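Local coordinates for antifungal protein GAFP-1 (Gastrodia elata, PDB 1XD5) that probably binds mannose as a monomeric monocot (bulb-type) lectin and acts as an antifungal protein, at residues 7-12 / 51-56; 21-26 / 83-88; 47-52 / 64-69. One frame throughout, in Å; residues are numbered along the deposited sequence.

Contact 1: 7-12 / 51-56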
ATOM      1  N   GLY A   7       0.537  -3.833 -11.639  1.00 12.99           N
ATOM      2  CA  GLY A   7      -0.059  -4.971 -12.314  1.00 13.19           C
ATOM      3  C   GLY A   7      -0.208  -6.155 -11.383  1.00 13.68           C
ATOM      4  O   GLY A   7      -0.675  -7.225 -11.797  1.00 13.50           O
ATOM      5  N   HIS A   8       0.207  -5.973 -10.128  1.00 13.71           N
ATOM      6  CA  HIS A   8       0.116  -7.027  -9.121  1.00 14.23           C
ATOM      7  C   HIS A   8      -0.688  -6.560  -7.910  1.00 13.63           C
ATOM      8  O   HIS A   8      -0.929  -5.365  -7.734  1.00 12.70           O
ATOM      9  CB  HIS A   8       1.512  -7.494  -8.694  1.00 14.65           C
ATOM     10  CG  HIS A   8       2.283  -8.147  -9.799  1.00 18.02           C
ATOM     11  ND1 HIS A   8       2.315  -9.513  -9.976  1.00 21.14           N
ATOM     12  CD2 HIS A   8       3.030  -7.620 -10.798  1.00 20.75           C
ATOM     13  CE1 HIS A   8       3.056  -9.801 -11.032  1.00 22.08           C
ATOM     14  NE2 HIS A   8       3.500  -8.670 -11.551  1.00 21.67           N
ATOM     15  N   GLN A   9      -1.109  -7.517  -7.095  1.00 13.50           N
ATOM     16  CA  GLN A   9      -1.955  -7.210  -5.956  1.00 13.91           C
ATOM     17  C   GLN A   9      -1.560  -8.008  -4.735  1.00 13.60           C
ATOM     18  O   GLN A   9      -0.923  -9.062  -4.841  1.00 13.01           O
ATOM     19  CB  GLN A   9      -3.429  -7.437  -6.299  1.00 13.87           C
ATOM     20  CG  GLN A   9      -3.864  -8.891  -6.297  1.00 17.41           C
ATOM     21  CD  GLN A   9      -5.316  -9.044  -6.664  1.00 20.14           C
ATOM     22  OE1 GLN A   9      -5.815  -8.320  -7.521  1.00 22.75           O
ATOM     23  NE2 GLN A   9      -5.999  -9.979  -6.019  1.00 20.50           N
ATOM     24  N   LEU A  10      -1.909  -7.484  -3.565  1.00 13.02           N
ATOM     25  CA  LEU A  10      -1.825  -8.287  -2.363  1.00 13.25           C
ATOM     26  C   LEU A  10      -3.212  -8.850  -2.131  1.00 13.32           C
ATOM     27  O   LEU A  10      -4.197  -8.113  -2.172  1.00 12.54           O
ATOM     28  CB  LEU A  10      -1.364  -7.464  -1.163  1.00 13.00           C
ATOM     29  CG  LEU A  10       0.049  -6.870  -1.196  1.00 13.73           C
ATOM     30  CD1 LEU A  10       0.224  -5.907  -0.029  1.00 14.94           C
ATOM     31  CD2 LEU A  10       1.134  -7.947  -1.176  1.00 13.82           C
ATOM     32  N   ASP A  11      -3.288 -10.156  -1.901  1.00 13.33           N
ATOM     33  CA  ASP A  11      -4.551 -10.779  -1.539  1.00 14.42           C
ATOM     34  C   ASP A  11      -4.863 -10.417  -0.095  1.00 13.70           C
ATOM     35  O   ASP A  11      -4.034  -9.822   0.600  1.00 12.88           O
ATOM     36  CB  ASP A  11      -4.488 -12.302  -1.712  1.00 15.58           C
ATOM     37  CG  ASP A  11      -4.218 -12.719  -3.149  1.00 20.38           C
ATOM     38  OD1 ASP A  11      -4.772 -12.084  -4.087  1.00 24.48           O
ATOM     39  OD2 ASP A  11      -3.456 -13.673  -3.442  1.00 25.67           O
ATOM     40  N   THR A  12      -6.065 -10.766   0.350  1.00 13.02           N
ATOM     41  CA  THR A  12      -6.492 -10.464   1.710  1.00 12.51           C
ATOM     42  C   THR A  12      -5.508 -10.997   2.741  1.00 12.18           C
ATOM     43  O   THR A  12      -5.145 -12.162   2.702  1.00 12.14           O
ATOM     44  CB  THR A  12      -7.868 -11.069   1.959  1.00 12.70           C
ATOM     45  OG1 THR A  12      -8.766 -10.600   0.953  1.00 11.96           O
ATOM     46  CG2 THR A  12      -8.446 -10.533   3.272  1.00 13.27           C
ATOM     47  N   GLY A  51     -12.760  -9.025   2.917  1.00 17.51           N
ATOM     48  CA  GLY A  51     -12.084  -9.770   1.873  1.00 16.74           C
ATOM     49  C   GLY A  51     -11.435  -8.855   0.853  1.00 15.85           C
ATOM     50  O   GLY A  51     -11.450  -9.152  -0.341  1.00 15.82           O
ATOM     51  N   CYS A  52     -10.865  -7.749   1.326  1.00 14.56           N
ATOM     52  CA  CYS A  52     -10.257  -6.766   0.436  1.00 14.39           C
ATOM     53  C   CYS A  52      -8.911  -7.188  -0.100  1.00 13.48           C
ATOM     54  O   CYS A  52      -8.205  -7.979   0.511  1.00 12.94           O
ATOM     55  CB  CYS A  52     -10.106  -5.411   1.120  1.00 14.36           C
ATOM     56  SG  CYS A  52     -11.660  -4.513   1.120  1.00 16.32           S
ATOM     57  N   VAL A  53      -8.565  -6.624  -1.248  1.00 13.18           N
ATOM     58  CA  VAL A  53      -7.255  -6.813  -1.852  1.00 12.38           C
ATOM     59  C   VAL A  53      -6.660  -5.435  -2.137  1.00 12.14           C
ATOM     60  O   VAL A  53      -7.385  -4.436  -2.184  1.00 11.78           O
ATOM     61  CB  VAL A  53      -7.348  -7.697  -3.125  1.00 12.61           C
ATOM     62  CG1 VAL A  53      -7.984  -9.048  -2.786  1.00 13.12           C
ATOM     63  CG2 VAL A  53      -8.146  -7.004  -4.223  1.00 12.36           C
ATOM     64  N   LEU A  54      -5.345  -5.377  -2.297  1.00 11.24           N
ATOM     65  CA  LEU A  54      -4.669  -4.127  -2.541  1.00 11.11           C
ATOM     66  C   LEU A  54      -3.994  -4.233  -3.903  1.00 11.42           C
ATOM     67  O   LEU A  54      -3.164  -5.113  -4.111  1.00 10.19           O
ATOM     68  CB  LEU A  54      -3.628  -3.848  -1.444  1.00 10.83           C
ATOM     69  CG  LEU A  54      -2.850  -2.528  -1.576  1.00 11.41           C
ATOM     70  CD1 LEU A  54      -3.781  -1.332  -1.415  1.00  8.35           C
ATOM     71  CD2 LEU A  54      -1.680  -2.446  -0.576  1.00  9.00           C
ATOM     72  N   LYS A  55      -4.374  -3.352  -4.822  1.00 11.24           N
ATOM     73  CA  LYS A  55      -3.866  -3.407  -6.188  1.00 12.40           C
ATOM     74  C   LYS A  55      -2.970  -2.214  -6.476  1.00 11.69           C
ATOM     75  O   LYS A  55      -3.407  -1.077  -6.364  1.00 11.00           O
ATOM     76  CB  LYS A  55      -5.028  -3.424  -7.193  1.00 13.07           C
ATOM     77  CG  LYS A  55      -5.917  -4.661  -7.125  1.00 16.86           C
ATOM     78  CD  LYS A  55      -6.764  -4.800  -8.401  1.00 21.88           C
ATOM     79  CE  LYS A  55      -7.745  -5.969  -8.303  1.00 25.01           C
ATOM     80  NZ  LYS A  55      -8.809  -5.914  -9.356  1.00 28.23           N
ATOM     81  N   MET A  56      -1.727  -2.484  -6.863  1.00 11.47           N
ATOM     82  CA  MET A  56      -0.835  -1.458  -7.369  1.00 11.56           C
ATOM     83  C   MET A  56      -1.075  -1.448  -8.875  1.00 11.72           C
ATOM     84  O   MET A  56      -0.681  -2.383  -9.573  1.00 11.68           O
ATOM     85  CB  MET A  56       0.628  -1.792  -7.029  1.00 11.58           C
ATOM     86  CG  MET A  56       1.676  -0.792  -7.547  1.00 13.79           C
ATOM     87  SD  MET A  56       1.587   0.830  -6.742  1.00 17.11           S
ATOM     88  CE  MET A  56       0.778   1.830  -8.009  1.00 15.04           C
TER

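Contact 2: 21-26 / 83-88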
ATOM      1  N   TYR A  21       8.476  -3.807  10.498  1.00  9.29           N
ATOM      2  CA  TYR A  21       7.425  -3.048   9.824  1.00  9.23           C
ATOM      3  C   TYR A  21       6.556  -3.944   8.967  1.00  9.54           C
ATOM      4  O   TYR A  21       7.050  -4.800   8.224  1.00  9.33           O
ATOM      5  CB  TYR A  21       8.007  -1.914   8.963  1.00  9.18           C
ATOM      6  CG  TYR A  21       8.974  -1.000   9.685  1.00  9.69           C
ATOM      7  CD1 TYR A  21      10.099  -0.505   9.035  1.00  9.56           C
ATOM      8  CD2 TYR A  21       8.758  -0.625  11.017  1.00 10.80           C
ATOM      9  CE1 TYR A  21      10.990   0.335   9.687  1.00 10.18           C
ATOM     10  CE2 TYR A  21       9.646   0.210  11.681  1.00 10.79           C
ATOM     11  CZ  TYR A  21      10.756   0.688  11.006  1.00 11.79           C
ATOM     12  OH  TYR A  21      11.636   1.512  11.652  1.00 11.06           O
ATOM     13  N   LEU A  22       5.248  -3.725   9.070  1.00  9.82           N
ATOM     14  CA  LEU A  22       4.279  -4.544   8.373  1.00  9.65           C
ATOM     15  C   LEU A  22       3.230  -3.637   7.765  1.00  9.10           C
ATOM     16  O   LEU A  22       2.578  -2.882   8.484  1.00  8.98           O
ATOM     17  CB  LEU A  22       3.616  -5.516   9.358  1.00 10.14           C
ATOM     18  CG  LEU A  22       2.611  -6.529   8.801  1.00 11.62           C
ATOM     19  CD1 LEU A  22       3.337  -7.614   8.016  1.00 13.45           C
ATOM     20  CD2 LEU A  22       1.829  -7.140   9.946  1.00 12.54           C
ATOM     21  N   PHE A  23       3.066  -3.726   6.449  1.00  8.50           N
ATOM     22  CA  PHE A  23       2.057  -2.945   5.737  1.00  8.37           C
ATOM     23  C   PHE A  23       1.090  -3.948   5.152  1.00  8.24           C
ATOM     24  O   PHE A  23       1.431  -4.676   4.212  1.00  7.42           O
ATOM     25  CB  PHE A  23       2.713  -2.129   4.623  1.00  8.74           C
ATOM     26  CG  PHE A  23       1.814  -1.079   4.017  1.00  9.21           C
ATOM     27  CD1 PHE A  23       1.313  -0.041   4.783  1.00  9.20           C
ATOM     28  CD2 PHE A  23       1.515  -1.109   2.660  1.00 10.88           C
ATOM     29  CE1 PHE A  23       0.516   0.946   4.220  1.00 10.57           C
ATOM     30  CE2 PHE A  23       0.701  -0.132   2.095  1.00  9.71           C
ATOM     31  CZ  PHE A  23       0.213   0.895   2.874  1.00 10.08           C
ATOM     32  N   ILE A  24      -0.112  -3.990   5.717  1.00  8.09           N
ATOM     33  CA  ILE A  24      -1.008  -5.114   5.491  1.00  8.17           C
ATOM     34  C   ILE A  24      -2.422  -4.675   5.088  1.00  8.09           C
ATOM     35  O   ILE A  24      -2.991  -3.746   5.657  1.00  7.87           O
ATOM     36  CB  ILE A  24      -1.004  -6.050   6.739  1.00  8.09           C
ATOM     37  CG1 ILE A  24      -1.895  -7.278   6.527  1.00  8.65           C
ATOM     38  CG2 ILE A  24      -1.385  -5.287   8.019  1.00  8.00           C
ATOM     39  CD1 ILE A  24      -1.608  -8.439   7.525  1.00  8.24           C
ATOM     40  N   ILE A  25      -2.974  -5.343   4.079  1.00  8.61           N
ATOM     41  CA  ILE A  25      -4.390  -5.159   3.768  1.00  8.69           C
ATOM     42  C   ILE A  25      -5.188  -6.218   4.534  1.00  9.01           C
ATOM     43  O   ILE A  25      -5.061  -7.421   4.297  1.00  8.98           O
ATOM     44  CB  ILE A  25      -4.656  -5.163   2.238  1.00  8.56           C
ATOM     45  CG1 ILE A  25      -6.159  -5.061   1.931  1.00  8.84           C
ATOM     46  CG2 ILE A  25      -4.036  -6.389   1.551  1.00  9.45           C
ATOM     47  CD1 ILE A  25      -6.802  -3.728   2.361  1.00  8.96           C
ATOM     48  N   GLN A  26      -5.986  -5.760   5.485  1.00  8.75           N
ATOM     49  CA  GLN A  26      -6.625  -6.664   6.420  1.00  9.20           C
ATOM     50  C   GLN A  26      -7.955  -7.175   5.915  1.00  9.33           C
ATOM     51  O   GLN A  26      -8.558  -6.590   5.011  1.00  8.73           O
ATOM     52  CB  GLN A  26      -6.796  -5.989   7.783  1.00  8.80           C
ATOM     53  CG  GLN A  26      -5.464  -5.609   8.417  1.00  9.49           C
ATOM     54  CD  GLN A  26      -5.600  -4.926   9.770  1.00 10.64           C
ATOM     55  OE1 GLN A  26      -4.646  -4.917  10.544  1.00  9.56           O
ATOM     56  NE2 GLN A  26      -6.778  -4.356  10.059  1.00  8.90           N
ATOM     57  N   TYR A  83       5.403   1.064 -12.063  1.00 14.24           N
ATOM     58  CA  TYR A  83       5.485   1.664 -10.737  1.00 13.45           C
ATOM     59  C   TYR A  83       5.662   0.543  -9.732  1.00 13.16           C
ATOM     60  O   TYR A  83       5.354  -0.613 -10.025  1.00 13.10           O
ATOM     61  CB  TYR A  83       4.216   2.462 -10.424  1.00 13.93           C
ATOM     62  CG  TYR A  83       3.925   3.565 -11.417  1.00 14.81           C
ATOM     63  CD1 TYR A  83       3.036   3.358 -12.477  1.00 15.34           C
ATOM     64  CD2 TYR A  83       4.550   4.805 -11.311  1.00 15.94           C
ATOM     65  CE1 TYR A  83       2.780   4.362 -13.403  1.00 15.67           C
ATOM     66  CE2 TYR A  83       4.296   5.821 -12.225  1.00 15.31           C
ATOM     67  CZ  TYR A  83       3.416   5.588 -13.272  1.00 16.90           C
ATOM     68  OH  TYR A  83       3.158   6.593 -14.171  1.00 16.07           O
ATOM     69  N   TYR A  84       6.166   0.871  -8.548  1.00 12.74           N
ATOM     70  CA  TYR A  84       6.173  -0.109  -7.469  1.00 12.41           C
ATOM     71  C   TYR A  84       5.923   0.576  -6.154  1.00 12.01           C
ATOM     72  O   TYR A  84       6.296   1.731  -5.971  1.00 12.36           O
ATOM     73  CB  TYR A  84       7.466  -0.945  -7.427  1.00 12.56           C
ATOM     74  CG  TYR A  84       8.725  -0.145  -7.228  1.00 12.80           C
ATOM     75  CD1 TYR A  84       9.351   0.465  -8.305  1.00 14.54           C
ATOM     76  CD2 TYR A  84       9.305  -0.013  -5.968  1.00 14.06           C
ATOM     77  CE1 TYR A  84      10.514   1.212  -8.140  1.00 14.52           C
ATOM     78  CE2 TYR A  84      10.480   0.737  -5.787  1.00 13.42           C
ATOM     79  CZ  TYR A  84      11.072   1.336  -6.891  1.00 14.21           C
ATOM     80  OH  TYR A  84      12.208   2.086  -6.764  1.00 13.83           O
ATOM     81  N   LEU A  85       5.258  -0.151  -5.267  1.00 11.70           N
ATOM     82  CA  LEU A  85       5.048   0.249  -3.884  1.00 11.16           C
ATOM     83  C   LEU A  85       6.118  -0.431  -3.029  1.00 11.13           C
ATOM     84  O   LEU A  85       6.356  -1.627  -3.173  1.00 10.82           O
ATOM     85  CB  LEU A  85       3.666  -0.218  -3.432  1.00 10.73           C
ATOM     86  CG  LEU A  85       3.266   0.097  -1.992  1.00 11.64           C
ATOM     87  CD1 LEU A  85       2.988   1.584  -1.844  1.00 10.56           C
ATOM     88  CD2 LEU A  85       2.043  -0.731  -1.613  1.00 12.50           C
ATOM     89  N   ILE A  86       6.768   0.322  -2.150  1.00 10.31           N
ATOM     90  CA  ILE A  86       7.813  -0.270  -1.326  1.00 10.76           C
ATOM     91  C   ILE A  86       7.720   0.187   0.125  1.00 10.80           C
ATOM     92  O   ILE A  86       7.476   1.367   0.404  1.00 10.96           O
ATOM     93  CB  ILE A  86       9.226  -0.003  -1.932  1.00 10.46           C
ATOM     94  CG1 ILE A  86      10.311  -0.771  -1.159  1.00 10.70           C
ATOM     95  CG2 ILE A  86       9.523   1.506  -2.010  1.00 10.36           C
ATOM     96  CD1 ILE A  86      11.637  -0.867  -1.875  1.00  9.93           C
ATOM     97  N   LEU A  87       7.890  -0.767   1.036  1.00 11.27           N
ATOM     98  CA  LEU A  87       8.062  -0.465   2.449  1.00 11.14           C
ATOM     99  C   LEU A  87       9.561  -0.292   2.729  1.00 11.28           C
ATOM    100  O   LEU A  87      10.329  -1.254   2.696  1.00 11.45           O
ATOM    101  CB  LEU A  87       7.438  -1.576   3.298  1.00 11.50           C
ATOM    102  CG  LEU A  87       7.536  -1.548   4.830  1.00 12.30           C
ATOM    103  CD1 LEU A  87       7.205  -0.200   5.395  1.00 12.44           C
ATOM    104  CD2 LEU A  87       6.628  -2.615   5.433  1.00 11.31           C
ATOM    105  N   GLN A  88       9.970   0.948   2.978  1.00 10.95           N
ATOM    106  CA  GLN A  88      11.377   1.274   3.123  1.00 11.58           C
ATOM    107  C   GLN A  88      11.902   0.990   4.525  1.00 11.55           C
ATOM    108  O   GLN A  88      11.135   0.906   5.493  1.00 11.46           O
ATOM    109  CB  GLN A  88      11.624   2.738   2.768  1.00 11.51           C
ATOM    110  CG  GLN A  88      11.166   3.115   1.367  1.00 11.99           C
ATOM    111  CD  GLN A  88      11.571   4.520   0.993  1.00 13.03           C
ATOM    112  OE1 GLN A  88      11.804   5.379   1.864  1.00 13.76           O
ATOM    113  NE2 GLN A  88      11.664   4.763  -0.294  1.00 10.18           N
TER

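Contact 3: 47-52 / 64-69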
ATOM      1  N   GLY A  47     -14.263  -2.075   8.073  1.00 12.11           N
ATOM      2  CA  GLY A  47     -15.703  -2.227   8.083  1.00 13.55           C
ATOM      3  C   GLY A  47     -16.423  -1.772   6.825  1.00 14.24           C
ATOM      4  O   GLY A  47     -17.638  -1.937   6.748  1.00 14.20           O
ATOM      5  N   LYS A  48     -15.699  -1.219   5.846  1.00 14.36           N
ATOM      6  CA  LYS A  48     -16.327  -0.776   4.585  1.00 15.40           C
ATOM      7  C   LYS A  48     -16.799  -1.963   3.758  1.00 15.85           C
ATOM      8  O   LYS A  48     -17.754  -1.866   2.981  1.00 16.32           O
ATOM      9  CB  LYS A  48     -15.367   0.077   3.755  1.00 15.37           C
ATOM     10  CG  LYS A  48     -15.001   1.407   4.380  1.00 16.72           C
ATOM     11  CD  LYS A  48     -16.182   2.349   4.459  1.00 17.82           C
ATOM     12  CE  LYS A  48     -15.707   3.758   4.799  1.00 19.32           C
ATOM     13  NZ  LYS A  48     -16.844   4.710   4.864  1.00 19.74           N
ATOM     14  N   ALA A  49     -16.105  -3.080   3.935  1.00 15.93           N
ATOM     15  CA  ALA A  49     -16.410  -4.339   3.277  1.00 16.82           C
ATOM     16  C   ALA A  49     -15.473  -5.356   3.920  1.00 17.30           C
ATOM     17  O   ALA A  49     -14.793  -5.034   4.897  1.00 17.80           O
ATOM     18  CB  ALA A  49     -16.155  -4.231   1.776  1.00 16.42           C
ATOM     19  N   SER A  50     -15.423  -6.566   3.375  1.00 17.79           N
ATOM     20  CA  SER A  50     -14.478  -7.570   3.841  1.00 18.30           C
ATOM     21  C   SER A  50     -13.822  -8.273   2.646  1.00 17.86           C
ATOM     22  O   SER A  50     -14.254  -8.112   1.502  1.00 17.93           O
ATOM     23  CB  SER A  50     -15.160  -8.576   4.774  1.00 18.72           C
ATOM     24  OG  SER A  50     -16.086  -9.366   4.057  1.00 21.44           O
ATOM     25  N   GLY A  51     -12.760  -9.025   2.917  1.00 17.51           N
ATOM     26  CA  GLY A  51     -12.084  -9.770   1.873  1.00 16.74           C
ATOM     27  C   GLY A  51     -11.435  -8.855   0.853  1.00 15.85           C
ATOM     28  O   GLY A  51     -11.450  -9.152  -0.341  1.00 15.82           O
ATOM     29  N   CYS A  52     -10.865  -7.749   1.326  1.00 14.56           N
ATOM     30  CA  CYS A  52     -10.257  -6.766   0.436  1.00 14.39           C
ATOM     31  C   CYS A  52      -8.911  -7.188  -0.100  1.00 13.48           C
ATOM     32  O   CYS A  52      -8.205  -7.979   0.511  1.00 12.94           O
ATOM     33  CB  CYS A  52     -10.106  -5.411   1.120  1.00 14.36           C
ATOM     34  SG  CYS A  52     -11.660  -4.513   1.120  1.00 16.32           S
ATOM     35  N   ILE A  64      -7.709  -0.090  -3.012  1.00 10.32           N
ATOM     36  CA  ILE A  64      -8.272  -1.200  -2.267  1.00 10.38           C
ATOM     37  C   ILE A  64      -9.572  -1.608  -2.951  1.00 11.12           C
ATOM     38  O   ILE A  64     -10.444  -0.766  -3.177  1.00 10.30           O
ATOM     39  CB  ILE A  64      -8.544  -0.793  -0.796  1.00  9.72           C
ATOM     40  CG1 ILE A  64      -7.243  -0.397  -0.086  1.00  9.09           C
ATOM     41  CG2 ILE A  64      -9.279  -1.924  -0.049  1.00 10.43           C
ATOM     42  CD1 ILE A  64      -7.460   0.109   1.344  1.00  7.73           C
ATOM     43  N   TYR A  65      -9.694  -2.896  -3.264  1.00 12.25           N
ATOM     44  CA  TYR A  65     -10.925  -3.445  -3.838  1.00 14.37           C
ATOM     45  C   TYR A  65     -11.482  -4.539  -2.955  1.00 14.89           C
ATOM     46  O   TYR A  65     -10.727  -5.262  -2.314  1.00 14.81           O
ATOM     47  CB  TYR A  65     -10.672  -4.064  -5.222  1.00 14.86           C
ATOM     48  CG  TYR A  65     -10.411  -3.074  -6.325  1.00 16.27           C
ATOM     49  CD1 TYR A  65     -11.458  -2.493  -7.041  1.00 18.40           C
ATOM     50  CD2 TYR A  65      -9.108  -2.732  -6.666  1.00 18.28           C
ATOM     51  CE1 TYR A  65     -11.202  -1.575  -8.067  1.00 20.21           C
ATOM     52  CE2 TYR A  65      -8.844  -1.836  -7.682  1.00 20.08           C
ATOM     53  CZ  TYR A  65      -9.885  -1.250  -8.371  1.00 20.66           C
ATOM     54  OH  TYR A  65      -9.576  -0.356  -9.375  1.00 23.41           O
ATOM     55  N   SER A  66     -12.805  -4.665  -2.938  1.00 16.39           N
ATOM     56  CA  SER A  66     -13.452  -5.853  -2.389  1.00 17.76           C
ATOM     57  C   SER A  66     -14.217  -6.437  -3.561  1.00 18.70           C
ATOM     58  O   SER A  66     -15.212  -5.867  -4.004  1.00 18.73           O
ATOM     59  CB  SER A  66     -14.390  -5.504  -1.234  1.00 18.24           C
ATOM     60  OG  SER A  66     -15.062  -6.667  -0.756  1.00 19.35           O
ATOM     61  N   GLY A  67     -13.722  -7.546  -4.103  1.00 19.82           N
ATOM     62  CA  GLY A  67     -14.230  -8.037  -5.375  1.00 21.23           C
ATOM     63  C   GLY A  67     -14.058  -6.951  -6.419  1.00 22.11           C
ATOM     64  O   GLY A  67     -12.949  -6.445  -6.609  1.00 22.58           O
ATOM     65  N   SER A  68     -15.153  -6.557  -7.068  1.00 22.83           N
ATOM     66  CA  SER A  68     -15.096  -5.515  -8.099  1.00 23.45           C
ATOM     67  C   SER A  68     -15.331  -4.090  -7.567  1.00 23.17           C
ATOM     68  O   SER A  68     -15.160  -3.112  -8.298  1.00 23.75           O
ATOM     69  CB  SER A  68     -16.090  -5.824  -9.230  1.00 23.88           C
ATOM     70  OG  SER A  68     -17.427  -5.772  -8.748  1.00 26.12           O
ATOM     71  N   ARG A  69     -15.711  -3.970  -6.300  1.00 22.89           N
ATOM     72  CA  ARG A  69     -16.017  -2.662  -5.709  1.00 22.09           C
ATOM     73  C   ARG A  69     -14.757  -1.953  -5.220  1.00 20.34           C
ATOM     74  O   ARG A  69     -13.985  -2.533  -4.463  1.00 19.65           O
ATOM     75  CB  ARG A  69     -16.985  -2.827  -4.540  1.00 22.71           C
ATOM     76  CG  ARG A  69     -18.336  -3.450  -4.913  1.00 26.22           C
ATOM     77  CD  ARG A  69     -18.532  -4.868  -4.391  1.00 30.72           C
ATOM     78  NE  ARG A  69     -18.434  -4.941  -2.936  1.00 33.59           N
ATOM     79  CZ  ARG A  69     -18.397  -6.069  -2.236  1.00 35.78           C
ATOM     80  NH1 ARG A  69     -18.450  -7.247  -2.850  1.00 37.71           N
ATOM     81  NH2 ARG A  69     -18.302  -6.022  -0.912  1.00 36.87           N
TER
HETATM   82  O   HOH W   1     -18.227  -7.113   1.651  1.00 32.47           O
HETATM   83  O   HOH W   2     -11.424  -8.922  -3.175  1.00 31.17           O

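Contact 1: 7-12 / 51-56
The carboxamide of Gln9 is the flat group of this contact. Val53 lies over one of its faces, with Val53 CB 3.9 Å from Gln9 NE2. Lys55 comes in on the same side but nearer the amide plane, putting its CE 3.1 Å from Gln9 OE1. In the plane of the amide, Gln9 NE2 donates a nearly straight bond (168°) to OD1 of Asp11, 3.1 Å away, which fixes the rotation of the group. Gln9 reaches this place from the crowded position between backbone N and carbonyl carbon (chi1 78°), then runs extended beside Lys55, pointing the same way.

The backbones pair antiparallel. Leu10 and Leu54 form a hydrogen-bonded pair, Leu10 N to Leu54 O at 2.7 Å and Leu54 N to Leu10 O at 3.0 Å, while Gln9 and Lys55 form the neighbouring non-hydrogen-bonded pair. On the face opposite Gln9, Leu10 and Leu54 lie side by side, CD1 of Leu10 4.0 Å from CD2 of Leu54, and both rest on Ile25 of strand 21-25. Past the ladder, Thr12 OG1 donates to Cys52 O over 2.7 Å from well above the carbonyl plane (48°), and at the other end Gly7 N meets Met56 O at 2.8 Å.

Strand 8-10 is an outer strand of the sheet completed by 52-56, 62-66 and 69-73, one of three in the beta-prism II fold. Its chemistry is divided: leucines turn to the core, while Gln9, Asp11 and Lys55 form a polar outer face, where Lys55 also makes a cation-pi contact with Tyr65.

Contact 2: 21-26 / 83-88
Leu87 CD2 is the methyl at the middle of the first shell. It sits 3.6 Å from Tyr21 O, 3.9 Å from Tyr21 CB and 4.0 Å from Phe23 CB, so it wedges between two side-chain roots and the backbone joining them. The second methyl, Leu87 CD1, also reaches Tyr21 CB, at 4.0 Å. One step along, Leu85 CD2 approaches Phe23 CE2 at 4.0 Å, with the two side chains crossing at about a right angle. The Tyr21 ring extends the contact outward until its CD1 lies 4.0 Å from Gln88 O.

Torsions set these positions. Phe23 holds CG anti to the backbone N (chi1 -168°), as do Leu85 and Leu87, sending their groups across the gap, whereas Tyr21 CG is anti to its carbonyl carbon, which swings the ring toward Gln88. The contact is van der Waals packing, mostly apolar, with two backbone carbonyl oxygens (of Tyr21 and Gln88) among the atoms touched. The strand axes come no closer than 8.7 Å and run at 137°, a spacing bridged by side chains, not by backbone pairing; the strands belong to two different walls of the prism.

A second shell holds the first. Phe23 also packs on Leu31 and Leu33, Leu85 on Val93, Ile95 and Leu16, and Leu87 on Val93 and Glu18, while Tyr21 touches Arg91 and Val110. Strand 21-25 lies between 15-18 and 31-35 in its sheet, and strand 84-87 between 3-5 and 93-96 in another; the contact joins these two walls across the hydrophobic interior.

Contact 3: 47-52 / 64-69
Ser66 OG is held by a single strong bond across the contact: it donates to Ser50 O over 2.8 Å, lying in the plane of that carbonyl at a C=O...O angle of 156°. Its hydroxyl is anti to the backbone N (chi1 177°), which carries it over to the loop. Ala49 CB packs alongside, 3.7 Å from both Ser66 CB and Ser66 OG.

Ser66 also opens a type II' turn closed by Arg69, whose backbone N and O both bond to Ser66; Gly67, at the second position, takes the positive phi (58°) of that turn. The chain of Arg69 folds back so that Ser66 O lies over one face of the guanidinium, offset toward its rim, 3.3 Å above the plane. A water bridges the turn to the loop, donating to Gly51 O and accepting from Gly67 N, each at 2.8 Å. A second water, in the guanidinium plane, links Arg69 NH2 and Ser50 N by weak bonds.

Deeper in, Cys52 SG touches Ile64 CG2 at 3.7 Å, beside its disulfide to Cys29, and Cys52 CA approaches Tyr65 O at 3.2 Å in a CH...O contact. Tyr65 itself turns away, its OH bonded to Gln57; the two fall in a QxDxNxVxY sequence, which in relatives forms a mannose site, so a similar role here is probable.

One direct bond and two waters, beside a disulfide, thus join an irregular loop to the hairpin turn, so much of the polar link runs through solvent.

How the contacts relate
The three contacts together sample all three sheets of the bulb-type lectin domain. Contacts 1 and 3 share Gly51 and Cys52 and lie about 10 Å apart, centre to centre, in one sheet: 8-10 pairs with 52-56, which pairs in turn with 62-66, Val53 N meeting Tyr65 O at 2.8 Å in a probable hydrogen bond. Contact 2, about 11 Å from contact 1 and 18 Å from contact 3, spans the other two sheets. Ile25, on strand 21-25 but not itself touching 83-88, joins that strand to contacts 1 and 3. Along the chain, contacts 1 and 2 alternate and contact 3 nests within contact 2, so residues distant in sequence meet within one monomeric chain.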